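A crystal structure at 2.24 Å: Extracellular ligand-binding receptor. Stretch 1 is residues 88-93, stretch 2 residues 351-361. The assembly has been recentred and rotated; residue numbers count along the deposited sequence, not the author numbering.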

# COMPACT_ATOMS: atom_id res chain seq x y z
N GLN A 88 12.40 -3.40 22.82
CA GLN A 88 13.36 -4.38 23.30
C GLN A 88 12.78 -5.77 23.20
O GLN A 88 11.59 -5.94 23.28
N PHE A 89 13.64 -6.76 22.98
CA PHE A 89 13.21 -8.13 22.86
C PHE A 89 14.18 -9.05 23.51
O PHE A 89 15.39 -8.98 23.24
N GLY A 90 13.63 -9.89 24.39
CA GLY A 90 14.43 -10.82 25.18
C GLY A 90 15.57 -10.16 25.92
O GLY A 90 16.67 -10.71 25.96
N GLY A 91 15.32 -8.99 26.52
CA GLY A 91 16.35 -8.23 27.25
C GLY A 91 17.30 -7.44 26.34
O GLY A 91 18.28 -6.89 26.80
N ARG A 92 17.00 -7.37 25.04
CA ARG A 92 17.91 -6.75 24.10
C ARG A 92 17.25 -5.52 23.49
O ARG A 92 16.16 -5.61 22.99
N PRO A 93 17.93 -4.37 23.56
CA PRO A 93 17.36 -3.14 23.08
C PRO A 93 17.44 -3.13 21.55
O PRO A 93 18.43 -3.60 20.99
N ALA A 351 7.90 -11.33 15.36
CA ALA A 351 8.94 -12.31 15.04
C ALA A 351 10.02 -12.29 16.12
O ALA A 351 10.45 -13.35 16.59
N LEU A 352 10.43 -11.10 16.52
CA LEU A 352 11.48 -10.97 17.51
C LEU A 352 11.08 -11.51 18.87
O LEU A 352 11.91 -12.06 19.60
N THR A 353 9.81 -11.35 19.22
CA THR A 353 9.30 -11.88 20.46
C THR A 353 9.39 -13.39 20.42
O THR A 353 9.89 -13.99 21.37
N ALA A 354 8.93 -14.00 19.33
CA ALA A 354 8.87 -15.46 19.21
C ALA A 354 10.24 -16.13 19.32
O ALA A 354 10.36 -17.20 19.86
N ILE A 355 11.27 -15.51 18.76
CA ILE A 355 12.65 -16.03 18.91
C ILE A 355 13.44 -15.37 20.05
O ILE A 355 14.69 -15.43 20.08
N ASP A 356 12.74 -14.73 20.98
CA ASP A 356 13.37 -14.17 22.17
C ASP A 356 14.60 -13.28 21.82
O ASP A 356 15.59 -13.23 22.55
N GLY A 357 14.52 -12.55 20.70
CA GLY A 357 15.57 -11.63 20.29
C GLY A 357 16.80 -12.24 19.69
O GLY A 357 17.72 -11.50 19.30
N GLU A 358 16.87 -13.57 19.61
CA GLU A 358 18.07 -14.26 19.09
C GLU A 358 18.09 -14.03 17.59
O GLU A 358 17.97 -14.94 16.78
N VAL A 359 18.27 -12.78 17.25
CA VAL A 359 18.13 -12.28 15.90
C VAL A 359 19.26 -12.71 14.96
O VAL A 359 19.11 -12.65 13.76
N GLU A 360 20.38 -13.15 15.50
CA GLU A 360 21.50 -13.61 14.68
C GLU A 360 21.25 -15.01 14.18
O GLU A 360 21.96 -15.49 13.32
N ASN A 361 20.25 -15.69 14.74
CA ASN A 361 19.84 -16.99 14.24
C ASN A 361 18.88 -16.79 13.06
O ASN A 361 17.66 -16.74 13.23

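A tight hairpin turn packs against the end of a helix and the loop that follows it, in a compact contact with an apolar half built on Phe89 and a charged half built on Arg92, the two joined by close backbone approach at glycines. The two stretches lie at least 263 residues apart in sequence wherever they touch, and together they bury 398 Å².

The hairpin geometry sets up both anchors. A type I' turn runs from Phe89 to Arg92, closed by Phe89 N to Arg92 O at 2.8 Å and Arg92 N to Phe89 O at 2.9 Å. Phe89 and Arg92, the first and last residues of the turn, both direct their CA-to-CB bonds toward the second stretch, whereas that of Gln88 points away and its side chain makes no contact with the second stretch.

Phe89, buried and with chi1 in the m well (-63°), lays its ring against the last turn of the helix. Leu352 (chi1 m, chi2 t) covers one face: its CB sits 3.9 Å from the centroid of the Phe89 ring and 19° off the ring normal, which is CH-pi geometry. Its branch adds an apolar contact, Leu352 CD1 to Phe89 CD2 at 3.5 Å. Thr353, also m, has its CA-to-CB bond sideways and meets the ring at its edge, with OG1 3.5 Å from Phe89 CE1; this hydroxyl finds its hydrogen bond with a residue adjoining the stretches.

Between the two anchors the backbones come close, Gly90 CA to Asp356 CA being 4.6 Å and Phe89 CA to Gly357 CA 4.9 Å. Positive phi favours glycine at Gly90 and Gly357, and packing adds a second constraint: an ideal CB on Gly90 would lie 2.2 Å from Asp356 O, and one on Gly357 would lie 2.6 Å from Phe89 O, both clashes. Gly357 belongs to a type I' turn of its own, from Ile355 to Glu358. The CA-to-CB bond of Asp356 points away, yet its carboxylate comes back, OD1 reaching 3.6 Å from Gly90 CA; chi1 at -148° lies between wells.

Arg92 reaches across with chi1 m, chi2 t and a bend at chi3 (p), carrying its guanidinium to the loop acids. Glu360 (m, then p) starts sideways, but its end turns in to form a bidentate salt bridge. NH1 of Arg92 donates to Glu360 OE1 at 3.0 Å with a 167° angle, and Arg92 NH2 donates to Glu360 OE2 at a very short 2.5 Å and 159°; a further bond from Arg92 NH1 to Glu360 OE2, 3.0 Å and 129°, is weak. Glu358, m at both chi1 and chi2, provides a longer salt bridge, its OE2 3.5 Å from Arg92 NH1. Both acids approach the guanidinium edge near its plane, where its N-H groups point. Gly357 O lies 3.2 Å from Arg92 NH1, but the angle is too poor for a hydrogen bond. Val359 CG1 adds a looser contact, 4.1 Å from Arg92 NH2.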

# COMPACT_ATOMS: atom_id res chain seq x y z
CB GLN A 88 13.77 -4.08 24.74
CG GLN A 88 12.69 -4.26 25.80
CD GLN A 88 13.30 -4.46 27.18
OE1 GLN A 88 13.96 -5.48 27.47
NE2 GLN A 88 13.13 -3.46 28.05
CB PHE A 89 13.05 -8.47 21.38
CG PHE A 89 12.01 -7.64 20.74
CD1 PHE A 89 10.65 -7.92 21.00
CD2 PHE A 89 12.36 -6.49 20.03
CE1 PHE A 89 9.66 -7.10 20.49
CE2 PHE A 89 11.36 -5.66 19.50
CZ PHE A 89 10.02 -5.98 19.72
CB ARG A 92 18.31 -7.74 22.99
CG ARG A 92 19.19 -8.89 23.47
CD ARG A 92 19.52 -9.82 22.32
NE ARG A 92 20.37 -9.17 21.32
CZ ARG A 92 20.95 -9.79 20.29
NH1 ARG A 92 20.77 -11.10 20.10
NH2 ARG A 92 21.71 -9.10 19.42
CB PRO A 93 18.30 -2.04 23.68
CG PRO A 93 19.62 -2.70 23.78
CD PRO A 93 19.32 -4.18 24.03
CB ALA A 351 9.54 -12.08 13.68
CB LEU A 352 11.89 -9.54 17.63
CG LEU A 352 12.70 -8.96 16.44
CD1 LEU A 352 13.27 -7.64 16.85
CD2 LEU A 352 13.85 -9.83 16.02
CB THR A 353 7.84 -11.45 20.68
OG1 THR A 353 7.79 -10.03 20.77
CG2 THR A 353 7.26 -12.06 21.94
CB ALA A 354 8.23 -15.85 17.89
CB ILE A 355 13.48 -15.87 17.62
CG1 ILE A 355 13.77 -14.40 17.33
CG2 ILE A 355 12.78 -16.53 16.44
CD1 ILE A 355 14.81 -14.19 16.26
CB ASP A 356 13.75 -15.33 23.14
CG ASP A 356 13.67 -14.94 24.64
OD1 ASP A 356 12.84 -14.08 25.00
OD2 ASP A 356 14.43 -15.52 25.46
CB GLU A 358 18.13 -15.75 19.48
CG GLU A 358 18.46 -16.05 20.96
CD GLU A 358 19.76 -15.38 21.49
OE1 GLU A 358 20.73 -16.10 21.83
OE2 GLU A 358 19.81 -14.13 21.60
CB VAL A 359 18.03 -10.75 15.96
CG1 VAL A 359 19.43 -10.09 16.14
CG2 VAL A 359 17.35 -10.21 14.73
CB GLU A 360 22.81 -13.60 15.47
CG GLU A 360 23.22 -12.23 16.04
CD GLU A 360 22.58 -11.91 17.39
OE1 GLU A 360 22.03 -12.84 18.05
OE2 GLU A 360 22.63 -10.71 17.77
CB ASN A 361 19.23 -17.78 15.39
CG ASN A 361 18.84 -19.15 14.98
OD1 ASN A 361 18.75 -19.46 13.79
ND2 ASN A 361 18.56 -20.00 15.96